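Local coordinates for protein CDA peptide synthetase I (Streptomyces coelicolor, PDB 5DU9) that belongs to the condensation-domain family of peptide synthetases and here carries (2S)-2-amino-N-butyl-propanamide, covalently tethered through an engineered side chain, in a pocket of the domain, at residues T13-C18 with P306-N311; D195-G200 with A300-T305; C18-Q23 with H157-D162; V292-R297 with G338-S343. The protein carries 1 engineered substitution. All coordinates share one frame; numbering follows the deposited sequence.

Interaction 1. Residues T13-C18 with P306-N311; sequences TSAQHC and PGMVSN. Engineered in segment 13-18: Cys18 (natural residue Glu). With UM2 ((2S)-2-amino-N-butyl-propanamide), chain E.
Thr13 and Met308 meet at the N-terminus of helix 14-24, where one hydroxyl serves two parts of the fold. As the N-cap, Thr13 forms a capping box with Gln16: OG1 of Thr13 accepts from Gln16 N at 3.0 Å, while Thr13 N returns a nearly straight bond (174°) to a lone pair of Gln16 OE1, in the amide plane. With chi1 at 66°, OG1 stands between the backbone N and the carbonyl carbon, and from there it also donates to Met308 O at 2.6 Å, nearly along the C=O axis. The side chains of Thr13 and Val309 cross at about a right angle, and CG2 of Thr13 presses on Val309 CG1 at 3.4 Å, a tight fit for two carbons. Ala15 directs its CB into the loop 306-311, 3.8 Å from Met308 CG and 3.4 Å from Ser310 O. A water spans the same gap, accepting from Ala15 N and donating to Val309 O. Gln16 slides past Met308 in the opposite direction, its CG 3.5 Å from Met308 O, and its NE2 bonds Ile159 O, tying in a third piece of chain. Cys18, an engineered residue, does not touch the loop itself; its SG is covalently bonded to CCH of (2S)-2-amino-N-butyl-propanamide at 1.8 Å. Farther along that ligand, Met308 CE lies 3.9 Å from NCL.

Interaction 2. Residues D195-G200 with A300-T305; sequences DRMVAG and ANARIT. With SO4 (sulfate ion), chain C.
Met197 carries the apolar half of this contact, reaching from helix 194-205 to the short, weakly bonded helical turn at about 300-303. Its CG is anti to the backbone N (chi1 -175°), and the chain runs out until SD lies 3.8 Å from Ala302 CB. A bend at chi3 (63°) then turns the methyl CE to Thr305, which it meets tip to tip, 3.8 Å from CG2.

The flat-group half belongs to Arg196 and Asn301. Guanidinium and amide are stacked with their planes 29° apart, and Asn301 OD1 sits above one guanidinium face, displaced to the rim and 3.6 Å from Arg196 NH2. This is stacking rather than hydrogen bonding; OD1 accepts instead from Asp193 N, a bond that fixes the amide beneath the arginine. An oxygen of the sulfate ion, probably from the crystallisation liquor, lies at the guanidinium edge near its plane.

No hydrogen bond crosses between the two segments; within 300-305 the backbone of Asn301 is engaged at both its N and its O. Asn301 N donates to sulfate O4 at 2.8 Å. Asn301 O is gripped from opposite faces of its plane, by Thr305 OG1 at 2.7 Å and by Ile304 N at 3.2 Å, which draws the chain together as it leaves the helical turn.

Met197 also packs on Val309, and Val198 beside it touches Thr13 at the start of helix 14-24. Arg297 binds the carbonyls of Ala302 and Thr305, so the short turn is joined to helix 194-205 by packing and to the loop after strand 287-294 by the arginine.

Interaction 3. Residues C18-Q23 with H157-D162; sequences CVWLAQ and HHIVID. Engineered in segment 18-23: Cys18 (natural residue Glu). With UM2 ((2S)-2-amino-N-butyl-propanamide), chain E.
Helix 14-24 packs on the loop that leaves strand 149-157, in a buried contact where Val19 meets His157 and Ile159, and one hydrogen bond joins His157 to Gln23. Val19 CG1, anti to the backbone N (chi1 173°), comes to the edge of the His157 ring, 3.6 Å from CE1 and in its plane, and the same methyl lies 3.7 Å from Ile159 CB. One helix position on, Trp20 offers its CB to Ile159 CD1 at 4.1 Å. Gln23 and His157 reach toward each other tip to tip, NE2 of His157 donating to Gln23 OE1 at 2.8 Å. Amide and ring planes are 64° apart, and the bond is bent, 145° at the hydrogen. Across the ring, ND1 accepts from Ile159 N at 3.1 Å within the ring plane, so both ring nitrogens are engaged and the rotation of the ring is fixed. The sequence here, His157-His158 with Asp162 four residues after His158, is the HHxxxD signature of condensation domains. Asp162 caps the helix 163-182 and makes a salt bridge to Arg297. His158 belongs to the ligand pocket: its NE2 accepts from NCQ of (2S)-2-amino-N-butyl-propanamide at 2.8 Å, in the ring plane, while its ND1 gives a weak bond to Ile161 O. Val19 lines that pocket too, with CG2 3.7 Å from the ligand carbon CCJ.

Interaction 4. Residues V292-R297 with G338-S343; sequences VPVTGR and GLLAHS
The carbonyl O of Gly338 takes two bonds from His342, a nearly straight one (168°) from ring ND1 at 2.8 Å and a weak one from the backbone N, closing the end of helix 325-341 just where Leu339 meets Val294. The ring is fixed with Gly338 O in its plane, and it stacks on Tyr216 of helix 208-220. Against the strand the contact is apolar. Leu339 and Val294 slide past each other in opposite directions, CD2 to CG1 at 4.0 Å, and the other branch of Leu339, CD1, lies 4.4 Å from Val292 CB. Leu340 adds a looser touch, its CD2 4.4 Å from Val294 CG1. The helix end packs on a two-stranded antiparallel sheet, 287-294 paired with 311-318; Val292 and Val294 point to the helix while Pro293 points away and touches Thr363 and Asn365 of strand 363-366, and Leu339 also rests on Leu313 and Leu315 of the partner strand. Past the helix end, Ser343 CB lies 4.5 Å from Val294 CG2, and its OG is hydrogen-bonded to Tyr298 OH. Beyond Val294 the strand gives way to an ST turn: Thr295 OG1 accepts from Arg297 N at 3.2 Å, spanning Gly296, whose phi is positive (71°).

Overall arrangement
Helix 14-24 supplies the first segments of interactions 1 and 3, whose centres are about 7 Å apart and which share Cys18. Along the chain interaction 3 closes before interactions 2 and 4 open; interactions 2 and 3 both fall between the two segments of interaction 1, and the segments of interaction 4 alternate with those of 1 and 2. The loop 306-311 touches all three others: Gly307 O meets Asp162 N, Val309 packs on Met197, and Asn311 pairs with Val294. From interaction 1, centre to centre, interaction 2 is about 11 Å away and interaction 4 about 14 Å; Arg297 of the latter reaches interactions 2 and 3. Interactions 1 and 3 line the ligand pocket, while 2 and 4 join surrounding helices and strands to it.

Interaction 1. Residues T13-C18 with P306-N311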
# COMPACT_ATOMS: atom_id res chain seq x y z
N THR A 13 -14.71 5.30 7.69
CA THR A 13 -14.30 3.92 7.95
C THR A 13 -13.34 3.93 9.13
O THR A 13 -12.84 4.98 9.52
CB THR A 13 -13.59 3.29 6.75
OG1 THR A 13 -12.35 3.97 6.55
CG2 THR A 13 -14.45 3.39 5.50
N SER A 14 -13.07 2.75 9.69
CA SER A 14 -12.12 2.64 10.78
C SER A 14 -10.74 3.16 10.37
O SER A 14 -10.09 3.90 11.11
CB SER A 14 -12.00 1.20 11.26
OG SER A 14 -13.18 0.80 11.93
N ALA A 15 -10.31 2.77 9.18
CA ALA A 15 -9.01 3.20 8.66
C ALA A 15 -8.97 4.72 8.49
O ALA A 15 -7.96 5.35 8.76
CB ALA A 15 -8.71 2.51 7.34
N GLN A 16 -10.08 5.30 8.05
CA GLN A 16 -10.13 6.74 7.88
C GLN A 16 -10.08 7.45 9.23
O GLN A 16 -9.42 8.48 9.37
CB GLN A 16 -11.38 7.14 7.10
CG GLN A 16 -11.28 6.80 5.63
CD GLN A 16 -12.53 7.15 4.85
OE1 GLN A 16 -13.64 6.86 5.28
NE2 GLN A 16 -12.35 7.77 3.70
N HIS A 17 -10.78 6.91 10.22
CA HIS A 17 -10.72 7.43 11.59
C HIS A 17 -9.28 7.42 12.10
O HIS A 17 -8.83 8.35 12.76
CB HIS A 17 -11.61 6.62 12.54
CG HIS A 17 -13.04 7.07 12.56
ND1 HIS A 17 -13.44 8.27 13.11
CD2 HIS A 17 -14.17 6.46 12.13
CE1 HIS A 17 -14.75 8.39 13.00
NE2 HIS A 17 -15.22 7.30 12.41
N CYS A 18 -8.56 6.34 11.79
CA CYS A 18 -7.17 6.18 12.20
C CYS A 18 -6.28 7.26 11.61
O CYS A 18 -5.48 7.89 12.31
CB CYS A 18 -6.66 4.79 11.80
SG CYS A 18 -4.92 4.47 12.17
N PRO A 306 -13.83 2.54 -4.04
CA PRO A 306 -12.61 3.30 -3.78
C PRO A 306 -12.68 4.03 -2.44
O PRO A 306 -13.70 4.62 -2.11
CB PRO A 306 -12.54 4.28 -4.95
CG PRO A 306 -13.32 3.61 -6.04
CD PRO A 306 -14.43 2.90 -5.34
N GLY A 307 -11.60 3.97 -1.68
CA GLY A 307 -11.60 4.55 -0.35
C GLY A 307 -10.36 4.15 0.41
O GLY A 307 -9.34 3.81 -0.18
N MET A 308 -10.46 4.22 1.73
CA MET A 308 -9.38 3.85 2.63
C MET A 308 -9.97 2.98 3.73
O MET A 308 -10.67 3.48 4.61
CB MET A 308 -8.73 5.11 3.21
CG MET A 308 -7.87 4.89 4.44
SD MET A 308 -6.67 3.56 4.24
CE MET A 308 -5.52 3.94 5.56
N VAL A 309 -9.70 1.68 3.67
CA VAL A 309 -10.23 0.74 4.66
C VAL A 309 -9.20 -0.28 5.12
O VAL A 309 -9.49 -1.12 5.95
CB VAL A 309 -11.46 -0.05 4.12
CG1 VAL A 309 -12.69 0.82 4.14
CG2 VAL A 309 -11.19 -0.58 2.72
N SER A 310 -7.98 -0.18 4.59
CA SER A 310 -6.96 -1.18 4.88
C SER A 310 -6.63 -1.28 6.37
O SER A 310 -6.77 -0.32 7.13
CB SER A 310 -5.69 -0.88 4.08
OG SER A 310 -5.22 0.42 4.36
N ASN A 311 -6.19 -2.47 6.75
CA ASN A 311 -5.86 -2.81 8.12
C ASN A 311 -4.44 -3.36 8.15
O ASN A 311 -3.95 -3.85 7.13
CB ASN A 311 -6.86 -3.82 8.67
CG ASN A 311 -6.79 -4.00 10.17
OD1 ASN A 311 -6.36 -3.12 10.91
ND2 ASN A 311 -7.22 -5.17 10.64
CCH UM2 E . -4.29 3.16 11.09
CCI UM2 E . -4.50 3.48 9.62
CCJ UM2 E . -3.37 4.32 9.03
CCK UM2 E . -2.15 3.49 8.63
NCL UM2 E . -2.25 2.86 7.32
CCM UM2 E . -1.22 2.83 6.47
OCN UM2 E . -0.32 3.66 6.48
CCO UM2 E . -1.18 1.69 5.50
CCP UM2 E . -0.45 0.51 6.14
NCQ UM2 E . -0.44 2.08 4.29
O HOH W 1 -11.47 0.50 7.73

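Interaction 2. Residues D195-G200 with A300-T305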
# COMPACT_ATOMS: atom_id res chain seq x y z
N ASP A 195 -21.09 4.25 2.22
CA ASP A 195 -21.98 4.22 3.38
C ASP A 195 -22.29 2.79 3.79
O ASP A 195 -22.29 2.47 4.98
CB ASP A 195 -23.28 4.98 3.10
CG ASP A 195 -23.10 6.49 3.12
OD1 ASP A 195 -22.16 6.99 3.79
OD2 ASP A 195 -23.91 7.19 2.48
N ARG A 196 -22.55 1.92 2.82
CA ARG A 196 -22.86 0.53 3.12
C ARG A 196 -21.63 -0.20 3.67
O ARG A 196 -21.76 -1.06 4.54
CB ARG A 196 -23.39 -0.19 1.89
CG ARG A 196 -24.84 0.13 1.57
CD ARG A 196 -25.40 -0.82 0.53
NE ARG A 196 -25.18 -0.34 -0.83
CZ ARG A 196 -24.80 -1.09 -1.86
NH1 ARG A 196 -24.57 -2.39 -1.71
NH2 ARG A 196 -24.64 -0.54 -3.05
N MET A 197 -20.45 0.15 3.16
CA MET A 197 -19.20 -0.43 3.63
C MET A 197 -18.97 -0.04 5.10
O MET A 197 -18.61 -0.88 5.93
CB MET A 197 -18.03 0.02 2.75
CG MET A 197 -16.68 -0.61 3.08
SD MET A 197 -15.44 -0.36 1.78
CE MET A 197 -15.26 1.42 1.79
N VAL A 198 -19.19 1.23 5.41
CA VAL A 198 -19.06 1.71 6.78
C VAL A 198 -20.10 1.04 7.70
O VAL A 198 -19.79 0.68 8.83
CB VAL A 198 -19.22 3.24 6.84
CG1 VAL A 198 -19.34 3.75 8.28
CG2 VAL A 198 -18.03 3.90 6.15
N ALA A 199 -21.32 0.88 7.20
CA ALA A 199 -22.36 0.22 7.99
C ALA A 199 -21.95 -1.21 8.33
O ALA A 199 -22.27 -1.72 9.41
CB ALA A 199 -23.69 0.24 7.24
N GLY A 200 -21.25 -1.85 7.40
CA GLY A 200 -20.75 -3.20 7.62
C GLY A 200 -19.77 -3.24 8.78
O GLY A 200 -19.80 -4.16 9.60
N ALA A 300 -18.78 -8.11 -1.79
CA ALA A 300 -18.60 -7.62 -3.15
C ALA A 300 -18.60 -6.10 -3.22
O ALA A 300 -17.81 -5.50 -3.95
CB ALA A 300 -19.68 -8.18 -4.05
N ASN A 301 -19.51 -5.46 -2.48
CA ASN A 301 -19.61 -4.01 -2.51
C ASN A 301 -18.32 -3.36 -2.04
O ASN A 301 -17.78 -2.46 -2.69
CB ASN A 301 -20.77 -3.52 -1.65
CG ASN A 301 -20.85 -2.01 -1.58
OD1 ASN A 301 -21.17 -1.34 -2.56
ND2 ASN A 301 -20.55 -1.45 -0.41
N ALA A 302 -17.81 -3.83 -0.90
CA ALA A 302 -16.60 -3.28 -0.33
C ALA A 302 -15.40 -3.44 -1.27
O ALA A 302 -14.56 -2.54 -1.36
CB ALA A 302 -16.30 -3.95 1.01
N ARG A 303 -15.34 -4.56 -1.98
CA ARG A 303 -14.21 -4.84 -2.85
C ARG A 303 -14.04 -3.81 -3.97
O ARG A 303 -12.92 -3.55 -4.41
CB ARG A 303 -14.34 -6.24 -3.46
CG ARG A 303 -13.86 -7.34 -2.51
CD ARG A 303 -13.66 -8.66 -3.23
NE ARG A 303 -14.92 -9.24 -3.70
CZ ARG A 303 -15.73 -9.98 -2.94
NH1 ARG A 303 -15.43 -10.24 -1.68
NH2 ARG A 303 -16.85 -10.46 -3.46
N ILE A 304 -15.15 -3.20 -4.41
CA ILE A 304 -15.11 -2.26 -5.54
C ILE A 304 -15.46 -0.83 -5.14
O ILE A 304 -15.88 -0.04 -5.98
CB ILE A 304 -16.07 -2.71 -6.66
CG1 ILE A 304 -17.51 -2.81 -6.14
CG2 ILE A 304 -15.61 -4.05 -7.23
CD1 ILE A 304 -18.55 -2.92 -7.24
N THR A 305 -15.26 -0.49 -3.87
CA THR A 305 -15.52 0.87 -3.39
C THR A 305 -14.20 1.61 -3.15
O THR A 305 -13.52 1.33 -2.16
CB THR A 305 -16.35 0.86 -2.09
OG1 THR A 305 -17.59 0.19 -2.32
CG2 THR A 305 -16.63 2.28 -1.61
S SO4 C . -22.48 -6.98 -0.43
O1 SO4 C . -22.75 -8.38 -0.12
O2 SO4 C . -23.74 -6.25 -0.58
O3 SO4 C . -21.71 -6.39 0.66
O4 SO4 C . -21.71 -6.90 -1.67

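Interaction 3. Residues C18-Q23 with H157-D162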
# COMPACT_ATOMS: atom_id res chain seq x y z
N CYS A 18 -8.56 6.34 11.79
CA CYS A 18 -7.17 6.18 12.20
C CYS A 18 -6.28 7.26 11.61
O CYS A 18 -5.48 7.89 12.31
CB CYS A 18 -6.66 4.79 11.80
SG CYS A 18 -4.92 4.47 12.17
N VAL A 19 -6.41 7.48 10.30
CA VAL A 19 -5.63 8.51 9.62
C VAL A 19 -6.01 9.89 10.15
O VAL A 19 -5.14 10.73 10.37
CB VAL A 19 -5.84 8.45 8.10
CG1 VAL A 19 -5.16 9.62 7.40
CG2 VAL A 19 -5.28 7.14 7.56
N TRP A 20 -7.30 10.12 10.37
CA TRP A 20 -7.75 11.41 10.86
C TRP A 20 -7.09 11.74 12.20
O TRP A 20 -6.55 12.83 12.38
CB TRP A 20 -9.27 11.45 10.99
CG TRP A 20 -9.77 12.82 11.30
CD1 TRP A 20 -10.02 13.83 10.41
CD2 TRP A 20 -10.08 13.35 12.60
NE1 TRP A 20 -10.45 14.95 11.07
CE2 TRP A 20 -10.50 14.68 12.42
CE3 TRP A 20 -10.03 12.82 13.89
CZ2 TRP A 20 -10.88 15.49 13.48
CZ3 TRP A 20 -10.41 13.63 14.95
CH2 TRP A 20 -10.83 14.95 14.73
N LEU A 21 -7.12 10.79 13.13
CA LEU A 21 -6.52 10.99 14.45
C LEU A 21 -5.02 11.22 14.35
O LEU A 21 -4.46 12.04 15.06
CB LEU A 21 -6.79 9.81 15.37
CG LEU A 21 -8.21 9.65 15.93
CD1 LEU A 21 -8.28 8.41 16.82
CD2 LEU A 21 -8.64 10.88 16.71
N ALA A 22 -4.37 10.46 13.47
CA ALA A 22 -2.93 10.57 13.31
C ALA A 22 -2.55 11.93 12.70
O ALA A 22 -1.53 12.51 13.06
CB ALA A 22 -2.40 9.44 12.44
N GLN A 23 -3.38 12.42 11.79
CA GLN A 23 -3.13 13.70 11.16
C GLN A 23 -3.18 14.82 12.18
O GLN A 23 -2.44 15.79 12.08
CB GLN A 23 -4.15 13.96 10.04
CG GLN A 23 -3.83 15.17 9.18
CD GLN A 23 -2.53 15.01 8.41
OE1 GLN A 23 -2.48 14.29 7.42
NE2 GLN A 23 -1.48 15.67 8.87
N HIS A 157 -3.94 11.86 -0.43
CA HIS A 157 -3.93 11.76 1.02
C HIS A 157 -4.40 10.36 1.36
O HIS A 157 -5.38 9.89 0.79
CB HIS A 157 -4.82 12.80 1.67
CG HIS A 157 -4.53 13.00 3.13
ND1 HIS A 157 -4.78 12.02 4.07
CD2 HIS A 157 -3.99 14.04 3.80
CE1 HIS A 157 -4.41 12.46 5.26
NE2 HIS A 157 -3.93 13.68 5.12
N HIS A 158 -3.69 9.68 2.26
CA HIS A 158 -4.03 8.31 2.59
C HIS A 158 -5.48 8.17 3.08
O HIS A 158 -6.07 7.09 2.99
CB HIS A 158 -3.06 7.77 3.65
CG HIS A 158 -2.86 6.28 3.58
ND1 HIS A 158 -3.78 5.44 3.00
CD2 HIS A 158 -1.85 5.50 4.02
CE1 HIS A 158 -3.34 4.19 3.08
NE2 HIS A 158 -2.17 4.20 3.70
N ILE A 159 -6.07 9.25 3.58
CA ILE A 159 -7.42 9.16 4.12
C ILE A 159 -8.48 8.89 3.04
O ILE A 159 -9.57 8.45 3.37
CB ILE A 159 -7.82 10.44 4.91
CG1 ILE A 159 -8.95 10.13 5.90
CG2 ILE A 159 -8.20 11.59 3.98
CD1 ILE A 159 -9.19 11.21 6.94
N VAL A 160 -8.16 9.14 1.76
CA VAL A 160 -9.15 8.92 0.70
C VAL A 160 -8.85 7.70 -0.19
O VAL A 160 -9.75 7.18 -0.84
CB VAL A 160 -9.32 10.16 -0.22
CG1 VAL A 160 -9.98 11.31 0.55
CG2 VAL A 160 -8.00 10.61 -0.82
N ILE A 161 -7.59 7.26 -0.22
CA ILE A 161 -7.18 6.21 -1.16
C ILE A 161 -6.16 5.26 -0.54
O ILE A 161 -5.11 5.70 -0.06
CB ILE A 161 -6.58 6.82 -2.46
CG1 ILE A 161 -7.67 7.49 -3.30
CG2 ILE A 161 -5.84 5.77 -3.30
CD1 ILE A 161 -8.68 6.54 -3.93
N ASP A 162 -6.48 3.97 -0.57
CA ASP A 162 -5.54 2.92 -0.18
C ASP A 162 -4.99 2.20 -1.42
O ASP A 162 -5.32 2.55 -2.55
CB ASP A 162 -6.20 1.92 0.79
CG ASP A 162 -7.50 1.34 0.26
OD1 ASP A 162 -7.68 1.23 -0.97
OD2 ASP A 162 -8.35 0.97 1.10
CCH UM2 E . -4.29 3.16 11.09
CCI UM2 E . -4.50 3.48 9.62
CCJ UM2 E . -3.37 4.32 9.03
CCK UM2 E . -2.15 3.49 8.63
NCL UM2 E . -2.25 2.86 7.32
CCM UM2 E . -1.22 2.83 6.47
OCN UM2 E . -0.32 3.66 6.48
CCO UM2 E . -1.18 1.69 5.50
CCP UM2 E . -0.45 0.51 6.14
NCQ UM2 E . -0.44 2.08 4.29

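Interaction 4. Residues V292-R297 with G338-S343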
# COMPACT_ATOMS: atom_id res chain seq x y z
N VAL A 292 1.57 -7.17 8.63
CA VAL A 292 0.99 -7.54 7.36
C VAL A 292 -0.25 -6.71 7.08
O VAL A 292 -1.15 -6.64 7.92
CB VAL A 292 0.63 -9.05 7.35
CG1 VAL A 292 0.01 -9.45 6.03
CG2 VAL A 292 1.87 -9.89 7.64
N PRO A 293 -0.30 -6.04 5.92
CA PRO A 293 -1.56 -5.38 5.56
C PRO A 293 -2.60 -6.35 5.00
O PRO A 293 -2.25 -7.31 4.32
CB PRO A 293 -1.13 -4.36 4.49
CG PRO A 293 0.19 -4.83 3.98
CD PRO A 293 0.72 -5.91 4.87
N VAL A 294 -3.87 -6.09 5.32
CA VAL A 294 -4.99 -6.75 4.66
C VAL A 294 -5.92 -5.65 4.16
O VAL A 294 -5.87 -4.53 4.65
CB VAL A 294 -5.72 -7.73 5.60
CG1 VAL A 294 -4.77 -8.84 6.04
CG2 VAL A 294 -6.29 -7.01 6.81
N THR A 295 -6.75 -5.95 3.17
CA THR A 295 -7.51 -4.89 2.51
C THR A 295 -8.62 -4.32 3.38
O THR A 295 -9.03 -3.18 3.19
CB THR A 295 -8.14 -5.36 1.20
OG1 THR A 295 -9.13 -6.36 1.46
CG2 THR A 295 -7.07 -5.91 0.26
N GLY A 296 -9.13 -5.12 4.31
CA GLY A 296 -10.26 -4.70 5.12
C GLY A 296 -11.56 -4.65 4.34
O GLY A 296 -12.53 -4.03 4.77
N ARG A 297 -11.57 -5.29 3.17
CA ARG A 297 -12.74 -5.31 2.30
C ARG A 297 -13.46 -6.65 2.39
O ARG A 297 -12.91 -7.68 2.02
CB ARG A 297 -12.34 -5.01 0.86
CG ARG A 297 -11.83 -3.59 0.71
CD ARG A 297 -11.06 -3.34 -0.57
NE ARG A 297 -10.52 -1.98 -0.52
CZ ARG A 297 -11.20 -0.89 -0.88
NH1 ARG A 297 -12.43 -1.00 -1.37
NH2 ARG A 297 -10.64 0.30 -0.76
N GLY A 338 -4.54 -17.78 11.41
CA GLY A 338 -5.15 -17.15 12.56
C GLY A 338 -5.38 -15.66 12.34
O GLY A 338 -6.41 -15.12 12.74
N LEU A 339 -4.42 -15.01 11.71
CA LEU A 339 -4.55 -13.59 11.39
C LEU A 339 -5.76 -13.35 10.50
O LEU A 339 -6.58 -12.46 10.76
CB LEU A 339 -3.27 -13.08 10.72
CG LEU A 339 -3.19 -11.59 10.39
CD1 LEU A 339 -1.74 -11.12 10.45
CD2 LEU A 339 -3.78 -11.29 9.01
N LEU A 340 -5.89 -14.16 9.45
CA LEU A 340 -6.99 -13.99 8.50
C LEU A 340 -8.34 -14.28 9.15
O LEU A 340 -9.34 -13.64 8.82
CB LEU A 340 -6.78 -14.89 7.29
CG LEU A 340 -5.61 -14.50 6.39
CD1 LEU A 340 -5.40 -15.57 5.33
CD2 LEU A 340 -5.82 -13.14 5.74
N ALA A 341 -8.36 -15.24 10.06
CA ALA A 341 -9.59 -15.65 10.73
C ALA A 341 -10.11 -14.58 11.69
O ALA A 341 -11.28 -14.61 12.08
CB ALA A 341 -9.38 -16.96 11.47
N HIS A 342 -9.24 -13.64 12.06
CA HIS A 342 -9.60 -12.57 12.99
C HIS A 342 -9.21 -11.21 12.40
O HIS A 342 -8.91 -10.27 13.13
CB HIS A 342 -8.92 -12.78 14.34
CG HIS A 342 -9.22 -14.11 14.96
ND1 HIS A 342 -8.47 -15.24 14.70
CD2 HIS A 342 -10.19 -14.49 15.82
CE1 HIS A 342 -8.96 -16.26 15.38
NE2 HIS A 342 -10.01 -15.83 16.07
N SER A 343 -9.25 -11.10 11.08
CA SER A 343 -8.70 -9.95 10.37
C SER A 343 -9.51 -8.65 10.52
O SER A 343 -9.00 -7.58 10.18
CB SER A 343 -8.57 -10.28 8.88
OG SER A 343 -9.84 -10.45 8.27